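Local coordinates for HIT domain-containing protein (PDB 2EO4) that binds zinc, belongs to the histidine triad (HIT) nucleotide-binding family and may hydrolyse nucleotide substrates, possibly adenylyl sulfate, at the interface of chains A and B. Residues are numbered along the deposited sequence; one frame, centred on the assembly and turned at random. Chains: chain A/B, 150aa long hypothetical histidine triad nucleotide-binding protein.

Contact 1: the interface of chains A and B. Residues chain A 52, 55-56, 59-60; chain B 52, 55-56, 59-60.
A:Lys60 lays its side chain across that of B:Glu52 at about a right angle, and B:Lys60 does the same to A:Glu52, where helix 52-72 of one histidine triad (HIT) subunit packs against its copy in the other. HIT proteins of the HINT type commonly pair through this helix, and the two-fold arrangement seen here is likely to be the biological dimer. The contact shows how two oppositely charged residues can pack through their carbon chains without forming a salt bridge. The lysine chain is extended, with chi2 177° and the later torsions also near anti, which carries its methylenes past the glutamate, while NZ runs on outward, away from the centre of the patch. CE, the last methylene, touches two groups together: A:Lys60 CE lies 3.9 Å from both B:Glu52 CB and the methyl B:Ala56 CB. In the glutamate, CG sits anti to the carbonyl carbon (chi1 -62°), and the carboxylate comes alongside the base of the opposing lysine, with B:Glu52 OE2 3.8 Å from A:Lys60 CB. The charged tips stay apart, A:Lys60 NZ being 4.9 Å from B:Glu52 OE1, a spacing that may still give a mild electrostatic attraction. Water supplies the polar connection instead. One molecule bridges A:Glu52 OE2, at 2.8 Å, and the backbone O of B:Lys60; a second links B:Glu52 OE2 with the backbone O of A:Lys60. A third lies between A:Glu52 OE1 and the side-chain amino group, B:Lys60 NZ, 3.1 Å from the latter. Between the two crossed pairs the small residues let the helices come close: the methyls of A:Ala56 and B:Ala56 lie side by side about the two-fold axis, CB to CB 3.7 Å, pointing roughly the same way. To either side, the methyl of each Ala59 faces the backbone carbonyl of the opposing Leu55, A:Ala59 CB lying 3.7 Å from B:Leu55 O.

Contact 2: the interface of chains A and B. Residues chain A 77-79, 102; chain B 82-84, 88.
A:Leu78 and B:Ile84 pair backbone to backbone, joining strand 77-84 of one histidine triad (HIT) subunit antiparallel to the same strand of the other; the sheet thus continues across the dimer. The hydrogen bonds run both ways between these residues: A:Leu78 N donates to B:Ile84 O at 2.9 Å, and B:Ile84 N returns a bond to A:Leu78 O at 2.9 Å. The second meets its acceptor almost head-on, with a C=O...N angle of 170°. A:Arg79 and B:Asn83 continue the antiparallel register as a bridge pair. Van der Waals packing gathers round B:Ala88, in the 3-10 helix 86-88. Its methyl sits over the A:Leu78 carbonyl, B:Ala88 CB to A:Leu78 O being 3.3 Å, and so flanks the strand pairing. The apolar contacts come from two other side chains. A:Arg79 brings the first part of its side chain alongside the same methyl, CG lying 3.8 Å from B:Ala88 CB, before the chain bends at chi3 (55°). A:Thr102, from strand 97-102, approaches from another side: its methyl CG2, anti to the carbonyl carbon, comes 4.0 Å from B:Ala88 CA. Its hydroxyl OG1 stands 3.5 Å from B:Ala88 N, a polar approach too long to count as a bond. A glycine here, lacking both OG1 and CG2, would probably leave a small gap against B:Ala88 and the 3-10 helix that carries it a little freer to shift.

Contact 1: the interface of chains A and B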
loop_
_atom_site.group_PDB
_atom_site.type_symbol
_atom_site.label_atom_id
_atom_site.label_comp_id
_atom_site.label_asym_id
_atom_site.label_seq_id
_atom_site.Cartn_x
_atom_site.Cartn_y
_atom_site.Cartn_z
ATOM N N GLU A 52 9.338 12.293 0.141
ATOM C CA GLU A 52 9.614 11.256 -0.850
ATOM C C GLU A 52 10.716 10.267 -0.480
ATOM O O GLU A 52 10.608 9.080 -0.787
ATOM C CB GLU A 52 9.934 11.891 -2.207
ATOM C CG GLU A 52 8.793 12.713 -2.782
ATOM C CD GLU A 52 9.037 13.113 -4.225
ATOM O OE1 GLU A 52 10.164 13.540 -4.544
ATOM O OE2 GLU A 52 8.098 13.008 -5.039
ATOM N N LEU A 55 9.240 7.748 1.915
ATOM C CA LEU A 55 8.330 6.847 1.212
ATOM C C LEU A 55 9.083 5.847 0.342
ATOM O O LEU A 55 8.693 4.683 0.238
ATOM C CB LEU A 55 7.343 7.645 0.350
ATOM C CG LEU A 55 6.310 8.489 1.102
ATOM C CD1 LEU A 55 5.400 9.195 0.107
ATOM C CD2 LEU A 55 5.484 7.595 2.023
ATOM N N ALA A 56 10.167 6.301 -0.279
ATOM C CA ALA A 56 10.964 5.430 -1.137
ATOM C C ALA A 56 11.614 4.311 -0.333
ATOM O O ALA A 56 11.579 3.145 -0.734
ATOM C CB ALA A 56 12.036 6.247 -1.863
ATOM N N ALA A 59 9.049 1.784 1.049
ATOM C CA ALA A 59 8.639 0.786 0.065
ATOM C C ALA A 59 9.621 -0.382 0.019
ATOM O O ALA A 59 9.221 -1.535 -0.133
ATOM C CB ALA A 59 8.527 1.423 -1.314
ATOM N N LYS A 60 10.909 -0.074 0.144
ATOM C CA LYS A 60 11.945 -1.101 0.111
ATOM C C LYS A 60 11.903 -1.975 1.359
ATOM O O LYS A 60 12.110 -3.189 1.288
ATOM C CB LYS A 60 13.323 -0.444 -0.035
ATOM C CG LYS A 60 13.463 0.361 -1.315
ATOM C CD LYS A 60 14.811 1.059 -1.403
ATOM C CE LYS A 60 14.859 1.979 -2.616
ATOM N NZ LYS A 60 16.173 2.669 -2.747
ATOM N N GLU B 52 13.814 -2.590 -6.389
ATOM C CA GLU B 52 13.712 -1.480 -5.445
ATOM C C GLU B 52 13.551 -0.097 -6.069
ATOM O O GLU B 52 12.822 0.739 -5.536
ATOM C CB GLU B 52 14.917 -1.476 -4.499
ATOM C CG GLU B 52 15.031 -2.728 -3.647
ATOM C CD GLU B 52 16.070 -2.591 -2.550
ATOM O OE1 GLU B 52 17.174 -2.082 -2.833
ATOM O OE2 GLU B 52 15.786 -2.998 -1.407
ATOM N N LEU B 55 9.937 0.289 -7.090
ATOM C CA LEU B 55 9.087 0.453 -5.912
ATOM C C LEU B 55 9.246 1.834 -5.288
ATOM O O LEU B 55 8.274 2.428 -4.817
ATOM C CB LEU B 55 9.402 -0.628 -4.868
ATOM C CG LEU B 55 9.022 -2.064 -5.240
ATOM C CD1 LEU B 55 9.378 -3.002 -4.095
ATOM C CD2 LEU B 55 7.525 -2.142 -5.534
ATOM N N ALA B 56 10.471 2.349 -5.290
ATOM C CA ALA B 56 10.737 3.665 -4.719
ATOM C C ALA B 56 10.030 4.760 -5.508
ATOM O O ALA B 56 9.399 5.647 -4.927
ATOM C CB ALA B 56 12.245 3.929 -4.689
ATOM N N ALA B 59 6.192 4.603 -5.161
ATOM C CA ALA B 59 5.700 5.224 -3.934
ATOM C C ALA B 59 5.527 6.731 -4.107
ATOM O O ALA B 59 4.578 7.319 -3.591
ATOM C CB ALA B 59 6.656 4.940 -2.783
ATOM N N LYS B 60 6.455 7.352 -4.830
ATOM C CA LYS B 60 6.403 8.791 -5.063
ATOM C C LYS B 60 5.251 9.165 -5.988
ATOM O O LYS B 60 4.591 10.189 -5.795
ATOM C CB LYS B 60 7.736 9.270 -5.648
ATOM C CG LYS B 60 8.915 9.018 -4.724
ATOM C CD LYS B 60 10.233 9.437 -5.355
ATOM C CE LYS B 60 11.404 9.028 -4.472
ATOM N NZ LYS B 60 12.715 9.438 -5.048
HETATM O O HOH W 1 5.370 12.446 -4.573
HETATM O O HOH W 2 13.566 -4.510 -0.537
HETATM O O HOH W 3 12.537 12.508 -4.549
#

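Contact 2: the interface of chains A and B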
loop_
_atom_site.group_PDB
_atom_site.type_symbol
_atom_site.label_atom_id
_atom_site.label_comp_id
_atom_site.label_asym_id
_atom_site.label_seq_id
_atom_site.Cartn_x
_atom_site.Cartn_y
_atom_site.Cartn_z
ATOM N N GLY A 77 -0.318 -15.644 -0.073
ATOM C CA GLY A 77 -0.490 -14.276 -0.520
ATOM C C GLY A 77 -0.328 -13.285 0.615
ATOM O O GLY A 77 -0.169 -13.670 1.776
ATOM N N LEU A 78 -0.360 -12.003 0.270
ATOM C CA LEU A 78 -0.227 -10.934 1.255
ATOM C C LEU A 78 -1.035 -9.735 0.795
ATOM O O LEU A 78 -1.089 -9.443 -0.396
ATOM C CB LEU A 78 1.227 -10.481 1.385
ATOM C CG LEU A 78 2.314 -11.484 1.779
ATOM C CD1 LEU A 78 3.674 -10.814 1.594
ATOM C CD2 LEU A 78 2.119 -11.942 3.216
ATOM N N ARG A 79 -1.657 -9.055 1.753
ATOM C CA ARG A 79 -2.421 -7.843 1.483
ATOM C C ARG A 79 -1.597 -6.712 2.093
ATOM O O ARG A 79 -1.289 -6.757 3.281
ATOM C CB ARG A 79 -3.783 -7.878 2.191
ATOM C CG ARG A 79 -4.741 -8.979 1.758
ATOM C CD ARG A 79 -5.864 -9.148 2.785
ATOM N NE ARG A 79 -6.574 -7.896 3.048
ATOM C CZ ARG A 79 -7.362 -7.686 4.099
ATOM N NH1 ARG A 79 -7.549 -8.645 4.998
ATOM N NH2 ARG A 79 -7.959 -6.510 4.258
ATOM N N THR A 102 -2.161 -14.189 3.851
ATOM C CA THR A 102 -3.339 -14.944 3.452
ATOM C C THR A 102 -2.901 -16.328 2.984
ATOM O O THR A 102 -1.736 -16.535 2.637
ATOM C CB THR A 102 -4.115 -14.246 2.305
ATOM O OG1 THR A 102 -3.292 -14.162 1.136
ATOM C CG2 THR A 102 -4.536 -12.844 2.724
ATOM N N THR B 82 -2.346 -2.840 -2.228
ATOM C CA THR B 82 -1.884 -3.650 -3.335
ATOM C C THR B 82 -1.967 -5.078 -2.840
ATOM O O THR B 82 -1.659 -5.366 -1.678
ATOM C CB THR B 82 -0.442 -3.293 -3.776
ATOM O OG1 THR B 82 -0.125 -4.031 -4.964
ATOM C CG2 THR B 82 0.568 -3.595 -2.677
ATOM N N ASN B 83 -2.408 -5.963 -3.722
ATOM C CA ASN B 83 -2.581 -7.363 -3.370
ATOM C C ASN B 83 -1.568 -8.266 -4.039
ATOM O O ASN B 83 -1.233 -8.081 -5.206
ATOM C CB ASN B 83 -3.992 -7.806 -3.747
ATOM C CG ASN B 83 -5.051 -6.982 -3.061
ATOM O OD1 ASN B 83 -5.035 -6.837 -1.838
ATOM N ND2 ASN B 83 -5.989 -6.440 -3.841
ATOM N N ILE B 84 -1.088 -9.249 -3.284
ATOM C CA ILE B 84 -0.104 -10.201 -3.786
ATOM C C ILE B 84 -0.688 -11.603 -3.670
ATOM O O ILE B 84 -0.816 -12.133 -2.571
ATOM C CB ILE B 84 1.194 -10.137 -2.958
ATOM C CG1 ILE B 84 1.789 -8.728 -3.025
ATOM C CG2 ILE B 84 2.196 -11.157 -3.482
ATOM C CD1 ILE B 84 2.791 -8.437 -1.909
ATOM N N ALA B 88 -5.136 -13.185 -1.668
ATOM C CA ALA B 88 -5.137 -11.854 -1.070
ATOM C C ALA B 88 -6.041 -10.943 -1.897
ATOM O O ALA B 88 -6.121 -9.741 -1.647
ATOM C CB ALA B 88 -3.719 -11.286 -1.025
#

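The centres of contact 1 and contact 2 lie about 18 Å apart on one two-fold interface, and they share no residue. Contact 1 uses helix 52-72 of both chains, whereas contact 2 joins the strands 77-84 that follow it in sequence, with help from the 3-10 helix 86-88 and strand 97-102. Helix packing and sheet pairing therefore complement one another in holding the subunits together, and contact 2 has a symmetry twin. A:His96, the predicted nucleophile, is about 13 Å from the centre of contact 1 and 15 Å from that of contact 2; the structure alone does not show whether pairing affects catalysis.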